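Local coordinates for adhesion G-protein coupled receptor G6 (Danio rerio, PDB 6V55) that probably acts in cell adhesion and myelination as an adhesion G-protein coupled receptor, here represented by its calcium-binding extracellular region, at residues Thr46-Glu51 with Gly105-Tyr110; Arg62-Thr67 with Glu92-Ser97; Ser335-Pro340 with Glu462-Val467. All blocks are in the same frame, centred on the assembly; numbering follows the deposited sequence.

Interaction 1 (Thr46-Glu51 with Gly105-Tyr110)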
# COMPACT_ATOMS: atom_id res chain seq x y z
N THR A 46 -8.37 -9.18 -0.20
CA THR A 46 -8.93 -9.24 -1.55
C THR A 46 -9.03 -7.80 -2.03
O THR A 46 -9.59 -6.94 -1.33
CB THR A 46 -10.31 -9.93 -1.55
OG1 THR A 46 -10.14 -11.36 -1.42
CG2 THR A 46 -11.09 -9.63 -2.84
N PHE A 47 -8.45 -7.53 -3.18
CA PHE A 47 -8.61 -6.23 -3.82
C PHE A 47 -9.96 -6.20 -4.50
O PHE A 47 -10.20 -6.94 -5.45
CB PHE A 47 -7.50 -5.99 -4.83
CG PHE A 47 -6.12 -5.82 -4.22
CD1 PHE A 47 -5.59 -4.55 -4.03
CD2 PHE A 47 -5.35 -6.92 -3.87
CE1 PHE A 47 -4.34 -4.37 -3.50
CE2 PHE A 47 -4.10 -6.76 -3.31
CZ PHE A 47 -3.59 -5.48 -3.13
N LEU A 48 -10.88 -5.37 -4.01
CA LEU A 48 -12.16 -5.24 -4.69
C LEU A 48 -12.07 -4.36 -5.92
O LEU A 48 -12.93 -4.45 -6.81
CB LEU A 48 -13.19 -4.68 -3.71
CG LEU A 48 -13.24 -5.42 -2.37
CD1 LEU A 48 -14.13 -4.71 -1.32
CD2 LEU A 48 -13.70 -6.83 -2.59
N ASP A 49 -11.04 -3.52 -6.00
CA ASP A 49 -10.82 -2.53 -7.04
C ASP A 49 -9.39 -2.03 -6.87
O ASP A 49 -8.91 -1.94 -5.74
CB ASP A 49 -11.80 -1.36 -6.91
CG ASP A 49 -11.82 -0.49 -8.14
OD1 ASP A 49 -11.26 -0.94 -9.17
OD2 ASP A 49 -12.36 0.64 -8.08
N PHE A 50 -8.72 -1.72 -7.98
CA PHE A 50 -7.30 -1.34 -7.94
C PHE A 50 -6.94 -0.65 -9.25
O PHE A 50 -6.91 -1.31 -10.30
CB PHE A 50 -6.38 -2.57 -7.74
CG PHE A 50 -4.90 -2.25 -7.64
CD1 PHE A 50 -4.06 -2.27 -8.78
CD2 PHE A 50 -4.31 -2.01 -6.41
CE1 PHE A 50 -2.71 -1.98 -8.69
CE2 PHE A 50 -2.96 -1.75 -6.31
CZ PHE A 50 -2.16 -1.74 -7.45
N GLU A 51 -6.56 0.63 -9.18
CA GLU A 51 -5.94 1.31 -10.31
C GLU A 51 -4.88 2.27 -9.80
O GLU A 51 -5.21 3.25 -9.11
CB GLU A 51 -6.97 2.06 -11.16
CG GLU A 51 -6.37 2.81 -12.35
CD GLU A 51 -7.33 3.81 -13.02
OE1 GLU A 51 -8.21 4.40 -12.33
OE2 GLU A 51 -7.18 4.01 -14.25
N GLY A 105 -6.96 4.55 -7.12
CA GLY A 105 -6.58 3.94 -5.88
C GLY A 105 -7.14 2.54 -5.75
O GLY A 105 -7.13 1.77 -6.72
N PHE A 106 -7.65 2.20 -4.56
CA PHE A 106 -7.99 0.82 -4.31
C PHE A 106 -8.95 0.68 -3.15
O PHE A 106 -9.05 1.56 -2.28
CB PHE A 106 -6.75 -0.04 -4.06
CG PHE A 106 -5.78 0.52 -3.05
CD1 PHE A 106 -5.89 0.18 -1.70
CD2 PHE A 106 -4.72 1.32 -3.46
CE1 PHE A 106 -4.95 0.66 -0.77
CE2 PHE A 106 -3.79 1.81 -2.54
CZ PHE A 106 -3.91 1.48 -1.20
N HIS A 107 -9.62 -0.47 -3.13
CA HIS A 107 -10.55 -0.86 -2.07
C HIS A 107 -10.24 -2.31 -1.74
O HIS A 107 -10.42 -3.19 -2.58
CB HIS A 107 -12.00 -0.71 -2.53
CG HIS A 107 -13.01 -0.95 -1.46
ND1 HIS A 107 -14.36 -1.06 -1.73
CD2 HIS A 107 -12.89 -1.10 -0.12
CE1 HIS A 107 -15.02 -1.29 -0.61
NE2 HIS A 107 -14.15 -1.30 0.39
N ILE A 108 -9.78 -2.55 -0.51
CA ILE A 108 -9.30 -3.86 -0.07
C ILE A 108 -10.21 -4.35 1.06
O ILE A 108 -10.51 -3.59 1.99
CB ILE A 108 -7.84 -3.77 0.39
CG1 ILE A 108 -6.93 -3.35 -0.77
CG2 ILE A 108 -7.35 -5.07 1.02
CD1 ILE A 108 -5.49 -3.16 -0.32
N SER A 109 -10.65 -5.59 0.97
CA SER A 109 -11.37 -6.26 2.05
C SER A 109 -10.43 -7.23 2.74
O SER A 109 -9.75 -8.01 2.08
CB SER A 109 -12.57 -7.02 1.51
OG SER A 109 -12.14 -8.15 0.78
N TYR A 110 -10.41 -7.20 4.07
CA TYR A 110 -9.62 -8.15 4.84
C TYR A 110 -10.52 -9.05 5.67
O TYR A 110 -11.64 -8.69 6.03
CB TYR A 110 -8.61 -7.44 5.75
CG TYR A 110 -9.16 -6.55 6.84
CD1 TYR A 110 -9.51 -5.23 6.56
CD2 TYR A 110 -9.28 -7.00 8.16
CE1 TYR A 110 -9.99 -4.39 7.55
CE2 TYR A 110 -9.76 -6.16 9.17
CZ TYR A 110 -10.11 -4.85 8.85
OH TYR A 110 -10.60 -3.99 9.81

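Interaction 2 (Arg62-Thr67 with Glu92-Ser97). With NAG (2-acetamido-2-deoxy-beta-D-glucopyranose), chain E.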
# COMPACT_ATOMS: atom_id res chain seq x y z
N ARG A 62 3.28 2.73 -5.99
CA ARG A 62 3.27 1.28 -5.81
C ARG A 62 2.50 0.92 -4.54
O ARG A 62 2.42 1.70 -3.60
CB ARG A 62 4.69 0.69 -5.74
CG ARG A 62 5.53 1.17 -4.58
CD ARG A 62 6.82 0.34 -4.42
NE ARG A 62 7.69 0.43 -5.59
CZ ARG A 62 9.00 0.16 -5.60
NH1 ARG A 62 9.64 -0.22 -4.49
NH2 ARG A 62 9.68 0.29 -6.74
N VAL A 63 1.91 -0.27 -4.56
CA VAL A 63 1.37 -0.93 -3.37
C VAL A 63 2.26 -2.13 -3.10
O VAL A 63 2.49 -2.92 -4.02
CB VAL A 63 -0.09 -1.36 -3.56
CG1 VAL A 63 -0.55 -2.30 -2.44
CG2 VAL A 63 -0.96 -0.15 -3.58
N VAL A 64 2.77 -2.26 -1.87
CA VAL A 64 3.53 -3.43 -1.43
C VAL A 64 2.65 -4.27 -0.49
O VAL A 64 2.08 -3.73 0.46
CB VAL A 64 4.83 -3.01 -0.72
CG1 VAL A 64 5.57 -4.22 -0.18
CG2 VAL A 64 5.73 -2.22 -1.66
N VAL A 65 2.52 -5.57 -0.77
CA VAL A 65 1.83 -6.51 0.13
C VAL A 65 2.86 -7.39 0.81
O VAL A 65 3.58 -8.14 0.15
CB VAL A 65 0.79 -7.37 -0.60
CG1 VAL A 65 0.09 -8.29 0.40
CG2 VAL A 65 -0.21 -6.51 -1.35
N LYS A 66 2.91 -7.33 2.14
CA LYS A 66 3.96 -7.97 2.94
C LYS A 66 3.33 -9.03 3.83
O LYS A 66 2.50 -8.72 4.70
CB LYS A 66 4.72 -6.93 3.77
CG LYS A 66 6.22 -7.15 3.84
CD LYS A 66 6.97 -5.89 4.32
CE LYS A 66 7.06 -5.77 5.85
NZ LYS A 66 7.46 -4.38 6.31
N THR A 67 3.69 -10.28 3.61
CA THR A 67 3.44 -11.31 4.61
C THR A 67 4.77 -11.66 5.27
O THR A 67 5.79 -11.00 5.06
CB THR A 67 2.74 -12.50 3.97
OG1 THR A 67 2.77 -13.60 4.90
CG2 THR A 67 3.39 -12.89 2.66
N GLU A 92 0.61 -6.94 6.15
CA GLU A 92 0.84 -5.50 6.06
C GLU A 92 0.70 -5.05 4.61
O GLU A 92 1.29 -5.67 3.71
CB GLU A 92 2.24 -5.16 6.60
CG GLU A 92 2.48 -5.74 7.99
CD GLU A 92 3.73 -5.20 8.67
OE1 GLU A 92 4.67 -4.74 7.99
OE2 GLU A 92 3.78 -5.24 9.92
N VAL A 93 -0.07 -3.99 4.38
CA VAL A 93 -0.31 -3.40 3.06
C VAL A 93 0.21 -1.97 3.07
O VAL A 93 -0.30 -1.13 3.81
CB VAL A 93 -1.80 -3.41 2.69
CG1 VAL A 93 -2.02 -2.69 1.37
CG2 VAL A 93 -2.32 -4.82 2.60
N PHE A 94 1.19 -1.68 2.22
CA PHE A 94 1.74 -0.34 2.09
C PHE A 94 1.27 0.31 0.81
O PHE A 94 0.91 -0.38 -0.14
CB PHE A 94 3.26 -0.36 2.10
CG PHE A 94 3.83 -0.92 3.35
CD1 PHE A 94 3.98 -0.11 4.47
CD2 PHE A 94 4.20 -2.26 3.42
CE1 PHE A 94 4.49 -0.63 5.63
CE2 PHE A 94 4.71 -2.78 4.57
CZ PHE A 94 4.86 -1.96 5.68
N PHE A 95 1.29 1.64 0.79
CA PHE A 95 0.96 2.38 -0.42
C PHE A 95 1.76 3.67 -0.40
O PHE A 95 1.77 4.39 0.61
CB PHE A 95 -0.54 2.66 -0.52
CG PHE A 95 -0.92 3.66 -1.59
CD1 PHE A 95 -0.57 3.47 -2.93
CD2 PHE A 95 -1.66 4.79 -1.26
CE1 PHE A 95 -0.95 4.40 -3.92
CE2 PHE A 95 -2.06 5.71 -2.25
CZ PHE A 95 -1.69 5.52 -3.58
N ASN A 96 2.45 3.96 -1.51
CA ASN A 96 3.23 5.18 -1.69
C ASN A 96 2.94 5.77 -3.06
O ASN A 96 2.95 5.05 -4.07
CB ASN A 96 4.72 4.88 -1.54
CG ASN A 96 5.07 4.44 -0.16
OD1 ASN A 96 5.03 5.23 0.79
ND2 ASN A 96 5.41 3.17 -0.02
N SER A 97 2.63 7.07 -3.10
CA SER A 97 2.43 7.76 -4.36
C SER A 97 3.52 8.81 -4.46
O SER A 97 4.05 9.26 -3.44
CB SER A 97 1.06 8.44 -4.43
OG SER A 97 0.86 9.24 -3.27
C1 NAG E . 3.88 -0.72 10.02
C2 NAG E . 5.38 -0.66 10.39
C3 NAG E . 5.73 -1.75 11.42
C4 NAG E . 4.84 -1.64 12.65
C5 NAG E . 3.37 -1.72 12.25
C6 NAG E . 2.44 -1.45 13.40
C7 NAG E . 6.57 0.28 8.46
C8 NAG E . 7.56 -0.01 7.36
N2 NAG E . 6.26 -0.76 9.24
O3 NAG E . 7.10 -1.65 11.80
O4 NAG E . 5.16 -2.68 13.57
O5 NAG E . 3.06 -0.72 11.25
O6 NAG E . 2.19 -0.06 13.55
O7 NAG E . 6.09 1.39 8.62

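Interaction 3 (Ser335-Pro340 with Glu462-Val467)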
# COMPACT_ATOMS: atom_id res chain seq x y z
N SER A 335 10.09 -7.86 -5.40
CA SER A 335 10.10 -7.18 -4.12
C SER A 335 10.36 -5.69 -4.27
O SER A 335 11.19 -5.27 -5.07
CB SER A 335 11.15 -7.77 -3.19
OG SER A 335 10.93 -7.33 -1.87
N GLY A 336 9.65 -4.89 -3.46
CA GLY A 336 9.89 -3.46 -3.40
C GLY A 336 11.16 -3.06 -2.69
O GLY A 336 11.59 -1.91 -2.81
N LEU A 337 11.75 -4.00 -1.94
CA LEU A 337 13.05 -3.81 -1.31
C LEU A 337 14.20 -3.99 -2.29
O LEU A 337 15.34 -3.61 -1.99
CB LEU A 337 13.22 -4.81 -0.16
CG LEU A 337 12.23 -4.73 1.00
CD1 LEU A 337 11.95 -6.10 1.57
CD2 LEU A 337 12.78 -3.84 2.09
N GLY A 338 13.95 -4.58 -3.44
CA GLY A 338 15.02 -4.99 -4.32
C GLY A 338 15.24 -6.49 -4.27
O GLY A 338 14.73 -7.20 -3.39
N CYS A 339 15.97 -6.98 -5.27
CA CYS A 339 16.31 -8.40 -5.38
C CYS A 339 17.82 -8.48 -5.54
O CYS A 339 18.32 -8.54 -6.68
CB CYS A 339 15.61 -9.06 -6.57
SG CYS A 339 13.78 -9.05 -6.47
N PRO A 340 18.58 -8.45 -4.45
CA PRO A 340 20.04 -8.51 -4.57
C PRO A 340 20.54 -9.93 -4.80
O PRO A 340 19.89 -10.92 -4.44
CB PRO A 340 20.53 -7.99 -3.21
CG PRO A 340 19.46 -8.43 -2.28
CD PRO A 340 18.16 -8.33 -3.04
N GLU A 462 12.71 1.50 1.20
CA GLU A 462 13.59 0.63 1.98
C GLU A 462 14.27 -0.38 1.06
O GLU A 462 13.65 -0.87 0.12
CB GLU A 462 12.79 -0.12 3.05
CG GLU A 462 13.59 -0.81 4.15
CD GLU A 462 12.72 -1.74 4.99
OE1 GLU A 462 11.50 -1.50 5.06
OE2 GLU A 462 13.25 -2.72 5.57
N SER A 463 15.55 -0.65 1.30
CA SER A 463 16.30 -1.47 0.35
C SER A 463 17.26 -2.41 1.05
O SER A 463 17.95 -2.02 1.99
CB SER A 463 17.09 -0.60 -0.63
OG SER A 463 16.28 0.43 -1.17
N ARG A 464 17.36 -3.62 0.52
CA ARG A 464 18.40 -4.58 0.88
C ARG A 464 19.77 -4.04 0.43
O ARG A 464 19.84 -3.17 -0.44
CB ARG A 464 18.08 -5.94 0.26
CG ARG A 464 16.86 -6.61 0.90
CD ARG A 464 16.70 -8.08 0.50
NE ARG A 464 15.46 -8.28 -0.26
CZ ARG A 464 14.44 -9.07 0.11
NH1 ARG A 464 14.51 -9.76 1.25
NH2 ARG A 464 13.36 -9.16 -0.66
N PRO A 465 20.87 -4.48 1.07
CA PRO A 465 22.21 -4.03 0.65
C PRO A 465 22.57 -4.44 -0.78
O PRO A 465 22.25 -5.55 -1.23
CB PRO A 465 23.14 -4.72 1.65
CG PRO A 465 22.32 -4.87 2.86
CD PRO A 465 20.91 -5.12 2.41
N THR A 466 23.26 -3.51 -1.46
CA THR A 466 23.70 -3.48 -2.88
C THR A 466 22.54 -3.34 -3.88
O THR A 466 22.76 -3.43 -5.09
CB THR A 466 24.60 -4.66 -3.30
OG1 THR A 466 23.79 -5.81 -3.55
CG2 THR A 466 25.68 -4.99 -2.23
N VAL A 467 21.32 -3.07 -3.41
CA VAL A 467 20.20 -2.75 -4.28
C VAL A 467 20.29 -1.28 -4.66
O VAL A 467 20.52 -0.42 -3.80
CB VAL A 467 18.86 -3.06 -3.58
CG1 VAL A 467 17.67 -2.35 -4.21
CG2 VAL A 467 18.64 -4.55 -3.50

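Interaction 1 (Thr46-Glu51 with Gly105-Tyr110)
The imidazole of His107 carries the methyl CD1 of Leu48 over the centre of one face, a CH-pi contact with CD1 3.6 Å from the ring centroid and 11° off the normal. His107 reaches this place with CG anti to its backbone N (chi1 -174°), while Leu48 has CG anti to its carbonyl carbon, and the two side chains cross obliquely. The ring's NE2 is bonded to Ser15 OG on strand 13-17, which probably helps to hold the imidazole in place. On the other face of the sheet Phe47 and Ile108 run side by side, and Phe47 CE1 meets Ile108 CD1 at 3.6 Å. Phe50 and Phe106 are likewise aligned, but here the ring atom CD2 of Phe50 touches CB of Phe106, whose own ring leads away to meet Phe95 edge-to-face.

The backbone frame is antiparallel, with a classic beta bulge at Leu48 and Asp49, both opposite His107. The carbonyl O of His107 takes a short bond from Leu48 N (2.6 Å), nearly along the C=O axis, and a weak one from Asp49 N at 3.5 Å. Regular pairing holds on either side: Thr46 and Ser109 exchange two bonds, and so do Glu51 and Gly105, where Glu51 N lies 2.8 Å from Gly105 O. The carboxylate of Asp49 turns to Lys104, its salt-bridge partner, and to Tyr21 OH.

The chemistry is thus divided by face. Phe47, Phe50, Phe106 and Ile108 give a wholly apolar surface to the interior of the CUB sandwich, whereas the side of Thr46, Asp49, His107 and Ser109 is polar, and the bulge places Leu48 there as an apolar lid on the histidine ring.

Interaction 2 (Arg62-Thr67 with Glu92-Ser97)
Lys66 and Glu92 lie side by side and point the same way from a hydrogen-bonded antiparallel pair. The lysine chain bends at chi3 (86°), bringing NZ to 3.3 Å from Glu92 OE1 in a salt bridge whose hydrogen bond is weak. The same bend carries the ammonium obliquely to the ring of Phe94, with NZ 3.6 Å from CZ. Lys66 NZ and the acetamido methyl of a glycan N-acetylglucosamine both approach the outer end of the Phe94 ring, near CZ, and Phe94 CE1 is 3.6 Å from that methyl carbon, C8 of the sugar.

On the opposite face the side chains are apolar. Val63 crosses both neighbours obliquely, with CG1 meeting Val93 CG1 (4.1 Å) and CG2 meeting Phe95 CD1 (3.7 Å). The ring of Phe95 also meets Tyr25 edge-to-face.

Six main-chain hydrogen bonds join the strands, from Arg62 with Asn96 to Lys66 with Glu92. The bond of Val64 N to Phe94 O is the least regular, its donor standing 48° out of the carbonyl plane, whereas Phe94 N to Val64 O is nearly straight at 173°.

Strands 62-66 and 90-96 are neighbours in the mixed five-stranded sheet, an inner pair of the two-sheet beta sandwich of a CUB domain, with Val63, Val65, Val93 and Phe95 facing the core and the other face carrying Phe94, Lys66 and Glu92 beside the glycan.

Interaction 3 (Ser335-Pro340 with Glu462-Val467)
Arg464 is at the centre of the contact and is gripped by both backbone and side chain. Its N donates to Leu337 O at 3.2 Å, with the donor 26° above the carbonyl plane. Farther along, NE makes a weak but fairly straight bond (163°) to Gly338 O, which lies at the edge of the guanidinium and in its plane. Over one face of that group sits CD1 of Leu337, 4.0 Å above the plane and offset toward the rim, the two side chains crossing at about a right angle. The arginine bends at chi3 (-116°), and its aliphatic part runs across Pro340, where Pro340 CG is 3.8 Å from Arg464 CB.

Two further side chains add to this shell. Leu337 CD2 packs alongside the extended chain of Glu462, 3.6 Å from its CD. Val467 directs CG1 to Gly338 CA (3.7 Å) and CG2 to Pro340 CD.

Behind these contacts stand two turns. A type I turn from Ser335 to Gly338 presents Leu337 O, and a type II turn brings Val467 back beside Arg464, so that both meet the segment 335-340. The disulfide of Cys339 with Cys333 ties the first segment to the chain just before it. Asp71 of the CUB domain accepts from Ser335 OG and Gly336 N, and Asn448 holds Glu462 OE2. The loop leading into strand 342-353 of the SEA domain thus packs on the loop between strands 459-460 and 468-472, whose backbone bonds to Cys449 and Cys485, a disulfide pair.

The junction therefore combines few direct hydrogen bonds with close apolar contact. The cationic guanidinium is set among carbonyl oxygen, leucine and proline, where its charge is probably stabilised in part by Gly338 O, while Glu462 lends Leu337 its aliphatic stem and spends its carboxylate on Asn448.

How the interactions relate
From the N terminus, strand 41-51 comes first, then 62-66, 90-96 and 105-114. Interaction 2 closes the inner loop, between 62-67 and 92-97, and interaction 1 closes the wider one that encloses it, both within the CUB domain. They belong to different sheets, and their apolar faces meet in the core: Phe106 CE2 lies 3.5 Å from Phe95 CG, and Phe50 and Ile108 reach Val63 and Val93. Interaction 3 follows in series, closing a separate loop that spans the SEA domain. It lies about 26 Å from interaction 1, centre to centre, but touches interaction 2 where Arg62 NH1 approaches Gly336 O, so the CUB domain abuts this later junction.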